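Local coordinates for protein PTS system glucose-specific EIIA component (Mycoplasma capricolum, PDB 2GPR) that probably accepts a phosphoryl group from phospho-HPr on a histidine and passes it to the EIIB domain, serving the phosphoenolpyruvate-dependent transport and phosphorylation of glucose, at residues 93-96 against 97-101; 40-44 against 45-49; 57-61 against 62-66. All coordinates share one frame; numbering follows the deposited sequence.

All three contacts are local turns at the ends of strands in one antiparallel beta fold. Contacts 1 and 3 are the closer neighbours, with centres about 9 Å apart: V95 CG2 packs 3.6 Å from F65 CE1, and S93 CB lies 3.9 Å from K62 CG. Contact 2 has its centre about 17 Å from that of contact 1 and meets it where V101 CG2 comes within 4.3 Å of A49 CB. It does not touch contact 3. The active site, assigned by similarity, involves contact 3 directly through H63. The side chains of F47 in contact 2 and H78, the probable phosphorylated histidine, are about 9 Å apart.

Contact 1. Residues 93-96 against 97-101; sequences SFVT and QDQEV
T96 and Q99 are the ends of a type II beta turn, with Q97 and D98 at its corners. Q97 takes the extended first corner, and its side chain leads away from residues 93-96: its NE2 is hydrogen-bonded to V56 O. D98 follows with a positive phi of 76°, as the second corner of a type II turn requires. The turn is closed by Q99, whose N lies 3.1 Å from T96 O with an N-H...O angle of 147°. That bond fits the turn, although the position of T96 O is less certain because it sits too near a neighbouring atom in the model.

The side chain of Q99 folds back over the incoming chain. Its CG stands opposite the backbone N across CA-CB and the rest of the chain is extended, a course that takes it past T96 to V95, crossing the V95 side chain at about a right angle. Q99 CD comes 3.6 Å from V95 CG1. The amide is probably modelled turned over, so its O and N positions carry no weight; CD keeps its place whichever way the amide is turned, and its contact with V95 CG1 stands. V101, at the far end, turns inward: its CG1 meets V95 CG1 at 4.0 Å, an apolar methyl contact. V95 thus receives both Q99 and V101, while its own carbonyl is held by S93, whose OG donates to V95 O at 3.1 Å in the carbonyl plane, on a lone pair.

The turn links strand 91-93 to strand 100-101. V95 and V101 both rest on L107 of strand 106-110 and reach strand 64-68 through F65 and I67 respectively, while backbone bonds from D98 and Q99 to L55 and from V101 to G53 join the outgoing chain to strand 53-57.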
# COMPACT_ATOMS: atom_id res chain seq x y z
N SER A 93 11.95 -5.43 -7.66
CA SER A 93 10.67 -6.08 -7.44
C SER A 93 10.80 -7.58 -7.43
O SER A 93 11.85 -8.13 -7.88
CB SER A 93 9.60 -5.65 -8.44
OG SER A 93 9.40 -6.65 -9.42
N PHE A 94 9.74 -8.24 -6.93
CA PHE A 94 9.75 -9.68 -6.89
C PHE A 94 8.50 -10.28 -7.48
O PHE A 94 8.28 -11.51 -7.39
CB PHE A 94 9.98 -10.22 -5.48
CG PHE A 94 11.25 -9.73 -4.90
CD1 PHE A 94 12.45 -10.39 -5.17
CD2 PHE A 94 11.27 -8.58 -4.13
CE1 PHE A 94 13.64 -9.92 -4.63
CE2 PHE A 94 12.46 -8.09 -3.58
CZ PHE A 94 13.65 -8.76 -3.85
N VAL A 95 7.72 -9.38 -8.10
CA VAL A 95 6.43 -9.71 -8.63
C VAL A 95 6.24 -9.18 -10.05
O VAL A 95 6.97 -8.29 -10.51
CB VAL A 95 5.39 -9.08 -7.69
CG1 VAL A 95 5.29 -9.88 -6.39
CG2 VAL A 95 5.86 -7.66 -7.37
N THR A 96 5.23 -9.70 -10.72
CA THR A 96 4.90 -9.26 -12.06
C THR A 96 3.42 -9.06 -12.13
O THR A 96 2.67 -9.69 -11.39
CB THR A 96 5.28 -10.28 -13.15
OG1 THR A 96 6.49 -10.92 -12.85
CG2 THR A 96 5.39 -9.59 -14.48
N GLN A 97 3.01 -8.22 -13.00
CA GLN A 97 1.63 -7.98 -13.16
C GLN A 97 0.85 -9.26 -13.44
O GLN A 97 1.39 -10.23 -13.96
CB GLN A 97 1.39 -6.97 -14.25
CG GLN A 97 -0.03 -6.45 -14.19
CD GLN A 97 -0.25 -5.54 -15.35
OE1 GLN A 97 0.43 -5.68 -16.38
NE2 GLN A 97 -1.13 -4.57 -15.15
N ASP A 98 -0.40 -9.25 -13.02
CA ASP A 98 -1.28 -10.35 -13.18
C ASP A 98 -0.99 -11.46 -12.22
O ASP A 98 -1.71 -12.45 -12.22
CB ASP A 98 -1.22 -10.96 -14.58
CG ASP A 98 -1.45 -10.04 -15.76
OD1 ASP A 98 -2.57 -9.38 -15.64
OD2 ASP A 98 -0.88 -10.14 -16.83
N GLN A 99 0.10 -11.35 -11.45
CA GLN A 99 0.51 -12.38 -10.45
C GLN A 99 -0.46 -12.41 -9.25
O GLN A 99 -0.91 -11.38 -8.75
CB GLN A 99 1.93 -12.03 -9.91
CG GLN A 99 2.44 -12.92 -8.74
CD GLN A 99 3.90 -12.62 -8.33
OE1 GLN A 99 4.30 -12.69 -7.11
NE2 GLN A 99 4.76 -12.37 -9.34
N GLU A 100 -0.75 -13.57 -8.73
CA GLU A 100 -1.55 -13.59 -7.59
C GLU A 100 -0.58 -13.58 -6.37
O GLU A 100 0.54 -14.13 -6.43
CB GLU A 100 -2.40 -14.85 -7.50
CG GLU A 100 -3.91 -14.60 -7.61
CD GLU A 100 -4.75 -15.69 -6.96
OE1 GLU A 100 -4.91 -15.71 -5.68
OE2 GLU A 100 -5.30 -16.60 -7.69
N VAL A 101 -0.92 -12.80 -5.33
CA VAL A 101 -0.06 -12.71 -4.17
C VAL A 101 -0.83 -13.02 -2.92
O VAL A 101 -2.04 -12.91 -2.89
CB VAL A 101 0.58 -11.35 -4.01
CG1 VAL A 101 1.78 -11.20 -4.94
CG2 VAL A 101 -0.45 -10.25 -4.26

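Contact 2. Residues 40-44 against 45-49; sequences INPKS and NDFHA
P42 and F47 make the closest apolar contact between these two segments. P42 CB stands 3.4 Å from F47 CZ and P42 CG 3.7 Å from the same atom, so the far end of the phenyl group meets one side of the pyrrolidine. The approach to the phenyl ring is oblique. F47 has CG opposite its own carbonyl carbon and beside the backbone N (chi1 -73°), which sends the ring back toward P42, although its CB leaves the backbone pointing neither toward residues 40-44 nor away from them. The carbonyl oxygen of S44 also borders the ring, 4.1 Å from F47 CE1 and again oblique. P42 and F47 are five residues apart, and the chain bends between them so that the two rings can meet.

In the next shell, bonds from S44 and K43 to D15 fix that bend. S44 keeps its OG between the backbone N and carbonyl carbon (chi1 70°), and that oxygen is hydrogen-bonded to the backbone N of D15. A backbone bond between K43 and D15 secures the preceding residue to the same place, and the K43 amine forms a salt bridge with E143. After the bend, F47 forms backbone bonds with L107 and V108, and H48 ND1 is bonded to P13 O. D46 OD1 makes a weak hydrogen bond with T109 OG1.

The bend carries the chain from strand 36-42, in the seven-stranded antiparallel sheet, to strand 46-48, at the edge of a three-stranded sheet beside strand 106-110. The P42-F47 pair lies where the chain passes from one sheet to the other: both side chains rest on S124 of strand 124-130, and P42 also touches L112 of helix 112-118.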
# COMPACT_ATOMS: atom_id res chain seq x y z
N ILE A 40 2.01 5.27 5.15
CA ILE A 40 2.97 4.69 5.97
C ILE A 40 4.29 5.35 5.78
O ILE A 40 4.69 5.69 4.66
CB ILE A 40 2.99 3.13 5.89
CG1 ILE A 40 3.65 2.51 7.15
CG2 ILE A 40 3.64 2.57 4.62
CD1 ILE A 40 3.49 0.98 7.25
N ASN A 41 4.91 5.60 6.95
CA ASN A 41 6.27 6.07 7.08
C ASN A 41 7.14 4.83 7.20
O ASN A 41 7.27 4.23 8.31
CB ASN A 41 6.45 6.96 8.29
CG ASN A 41 7.09 8.20 7.84
OD1 ASN A 41 8.04 8.14 7.04
ND2 ASN A 41 6.41 9.31 8.09
N PRO A 42 7.66 4.39 6.03
CA PRO A 42 8.47 3.22 5.96
C PRO A 42 9.73 3.32 6.82
O PRO A 42 10.55 4.21 6.65
CB PRO A 42 8.87 3.01 4.49
CG PRO A 42 8.47 4.27 3.75
CD PRO A 42 7.69 5.13 4.74
N LYS A 43 9.83 2.39 7.74
CA LYS A 43 10.98 2.25 8.57
C LYS A 43 11.87 1.24 7.93
O LYS A 43 13.09 1.38 8.00
CB LYS A 43 10.67 1.76 9.95
CG LYS A 43 9.99 2.78 10.82
CD LYS A 43 9.84 2.24 12.23
CE LYS A 43 8.89 3.04 13.10
NZ LYS A 43 9.52 4.26 13.63
N SER A 44 11.24 0.18 7.36
CA SER A 44 11.96 -0.92 6.68
C SER A 44 12.01 -0.76 5.15
O SER A 44 11.47 0.16 4.61
CB SER A 44 11.52 -2.32 7.10
OG SER A 44 10.22 -2.60 6.62
N ASN A 45 12.69 -1.65 4.46
CA ASN A 45 12.79 -1.51 3.03
C ASN A 45 11.84 -2.36 2.27
O ASN A 45 11.32 -1.97 1.20
CB ASN A 45 14.20 -1.80 2.57
CG ASN A 45 15.17 -1.20 3.54
OD1 ASN A 45 15.54 -1.89 4.51
ND2 ASN A 45 15.39 0.13 3.44
N ASP A 46 11.61 -3.53 2.84
CA ASP A 46 10.70 -4.49 2.28
C ASP A 46 9.22 -4.10 2.37
O ASP A 46 8.69 -3.73 3.41
CB ASP A 46 11.03 -5.90 2.73
CG ASP A 46 12.54 -6.15 2.72
OD1 ASP A 46 13.16 -5.58 1.71
OD2 ASP A 46 13.14 -6.84 3.55
N PHE A 47 8.57 -4.07 1.23
CA PHE A 47 7.20 -3.78 1.20
C PHE A 47 6.53 -5.07 0.83
O PHE A 47 7.02 -5.76 -0.08
CB PHE A 47 6.88 -2.66 0.22
CG PHE A 47 7.33 -1.32 0.71
CD1 PHE A 47 8.68 -1.02 0.76
CD2 PHE A 47 6.39 -0.37 1.12
CE1 PHE A 47 9.09 0.23 1.23
CE2 PHE A 47 6.78 0.88 1.60
CZ PHE A 47 8.14 1.15 1.70
N HIS A 48 5.49 -5.45 1.61
CA HIS A 48 4.81 -6.70 1.44
C HIS A 48 3.40 -6.47 1.06
O HIS A 48 2.89 -5.42 1.27
CB HIS A 48 4.83 -7.53 2.75
CG HIS A 48 6.17 -8.09 3.12
ND1 HIS A 48 7.11 -7.32 3.78
CD2 HIS A 48 6.74 -9.30 2.86
CE1 HIS A 48 8.20 -8.09 3.93
NE2 HIS A 48 8.01 -9.28 3.39
N ALA A 49 2.74 -7.47 0.54
CA ALA A 49 1.37 -7.36 0.23
C ALA A 49 0.48 -7.19 1.50
O ALA A 49 0.54 -7.96 2.47
CB ALA A 49 0.96 -8.57 -0.60

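Contact 3. Residues 57-61 against 62-66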
# COMPACT_ATOMS: atom_id res chain seq x y z
N THR A 57 -2.32 -4.31 -11.04
CA THR A 57 -1.54 -3.11 -11.39
C THR A 57 -0.08 -3.24 -11.05
O THR A 57 0.27 -3.19 -9.91
CB THR A 57 -1.94 -1.87 -10.61
OG1 THR A 57 -3.24 -1.41 -10.94
CG2 THR A 57 -0.89 -0.81 -10.90
N ALA A 58 0.78 -3.24 -12.00
CA ALA A 58 2.17 -3.22 -11.63
C ALA A 58 2.88 -2.37 -12.65
O ALA A 58 2.25 -1.88 -13.53
CB ALA A 58 2.74 -4.63 -11.48
N PHE A 59 4.14 -2.16 -12.56
CA PHE A 59 4.77 -1.31 -13.55
C PHE A 59 6.28 -1.55 -13.65
O PHE A 59 6.96 -1.95 -12.70
CB PHE A 59 4.61 0.16 -13.22
CG PHE A 59 3.22 0.68 -12.95
CD1 PHE A 59 2.46 1.20 -13.99
CD2 PHE A 59 2.73 0.79 -11.64
CE1 PHE A 59 1.22 1.79 -13.75
CE2 PHE A 59 1.48 1.37 -11.39
CZ PHE A 59 0.73 1.88 -12.45
N PRO A 60 6.81 -1.23 -14.78
CA PRO A 60 8.24 -1.37 -15.04
C PRO A 60 9.06 -0.55 -14.07
O PRO A 60 10.26 -0.73 -13.87
CB PRO A 60 8.46 -0.78 -16.44
CG PRO A 60 7.12 -0.23 -16.93
CD PRO A 60 6.07 -0.62 -15.91
N THR A 61 8.40 0.44 -13.57
CA THR A 61 9.03 1.35 -12.67
C THR A 61 9.05 0.83 -11.22
O THR A 61 9.77 1.32 -10.36
CB THR A 61 8.41 2.73 -12.85
OG1 THR A 61 7.01 2.57 -12.81
CG2 THR A 61 8.90 3.30 -14.20
N LYS A 62 8.23 -0.19 -10.96
CA LYS A 62 8.16 -0.91 -9.69
C LYS A 62 7.85 -0.09 -8.44
O LYS A 62 8.20 -0.49 -7.33
CB LYS A 62 9.49 -1.64 -9.52
CG LYS A 62 9.79 -2.52 -10.73
CD LYS A 62 11.23 -3.00 -10.84
CE LYS A 62 12.15 -2.04 -11.63
NZ LYS A 62 13.50 -1.84 -10.99
N HIS A 63 7.21 1.05 -8.62
CA HIS A 63 6.98 1.97 -7.51
C HIS A 63 5.57 1.89 -6.94
O HIS A 63 5.27 2.56 -5.93
CB HIS A 63 7.25 3.42 -7.97
CG HIS A 63 6.23 3.79 -9.02
ND1 HIS A 63 6.13 3.10 -10.23
CD2 HIS A 63 5.23 4.72 -9.00
CE1 HIS A 63 5.11 3.63 -10.92
NE2 HIS A 63 4.56 4.62 -10.23
N ALA A 64 4.69 1.15 -7.62
CA ALA A 64 3.31 1.07 -7.18
C ALA A 64 2.71 -0.32 -7.45
O ALA A 64 2.96 -0.91 -8.47
CB ALA A 64 2.56 2.19 -7.85
N PHE A 65 1.93 -0.88 -6.51
CA PHE A 65 1.42 -2.20 -6.72
C PHE A 65 -0.05 -2.23 -6.50
O PHE A 65 -0.47 -1.85 -5.45
CB PHE A 65 2.13 -3.15 -5.74
CG PHE A 65 3.61 -3.20 -6.00
CD1 PHE A 65 4.11 -4.07 -6.97
CD2 PHE A 65 4.50 -2.29 -5.43
CE1 PHE A 65 5.47 -4.10 -7.30
CE2 PHE A 65 5.87 -2.32 -5.73
CZ PHE A 65 6.36 -3.24 -6.66
N GLY A 66 -0.80 -2.72 -7.47
CA GLY A 66 -2.25 -2.82 -7.40
C GLY A 66 -2.73 -4.26 -7.20
O GLY A 66 -2.42 -5.19 -7.95
O HOH W 1 5.26 -2.11 -9.97
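A beta hairpin between strands 53-57 and 64-68 places H63 directly after its turn. At the base, T57 and G66 form an antiparallel hydrogen-bonded pair: T57 N donates to G66 O, nearly straight, and G66 N reaches T57 O at 2.7 Å, in the carbonyl plane and on a lone pair. T57 CB lies just 3.4 Å from G66 CA, a close approach that the missing side chain of glycine permits. The F65 CA-H adds a weaker C-H...O contact to T57 O.

Beyond this pair the two chains part, and a water spans the gap, accepting from F59 N at 2.8 Å and donating to A64 O at 3.0 Å. A type I beta turn from F59 to K62 reverses the chain. It is closed by K62 N to F59 O at 2.8 Å, with the donor well above the carbonyl plane (58° out of it). K62, the last residue of the turn, adopts a left-handed conformation that leads the chain into the returning strand, and its NZ is hydrogen-bonded to G88 O and F91 O.

F59, H63 and A64 meet beside the turn. F59 CE2 rests 3.8 Å from A64 CB, while A64 O lies near the plane of the phenyl ring, at its edge. F59 and H63 cross obliquely, their planes 35° apart. The same A64 methyl sits 3.8 Å above one face of the imidazole, displaced toward its rim, so A64 touches both rings. H63 also packs on T83, V84 and F91, and its backbone is bonded to I79.

By similarity, H63 is a zinc ligand shared with glycerol kinase and is important for phospho-donor activity. With the A64 side chain about 4 Å from that of H78, the probable phosphorylated histidine, this hairpin probably forms part of a two-histidine active site, as in other glucose-type EIIA domains.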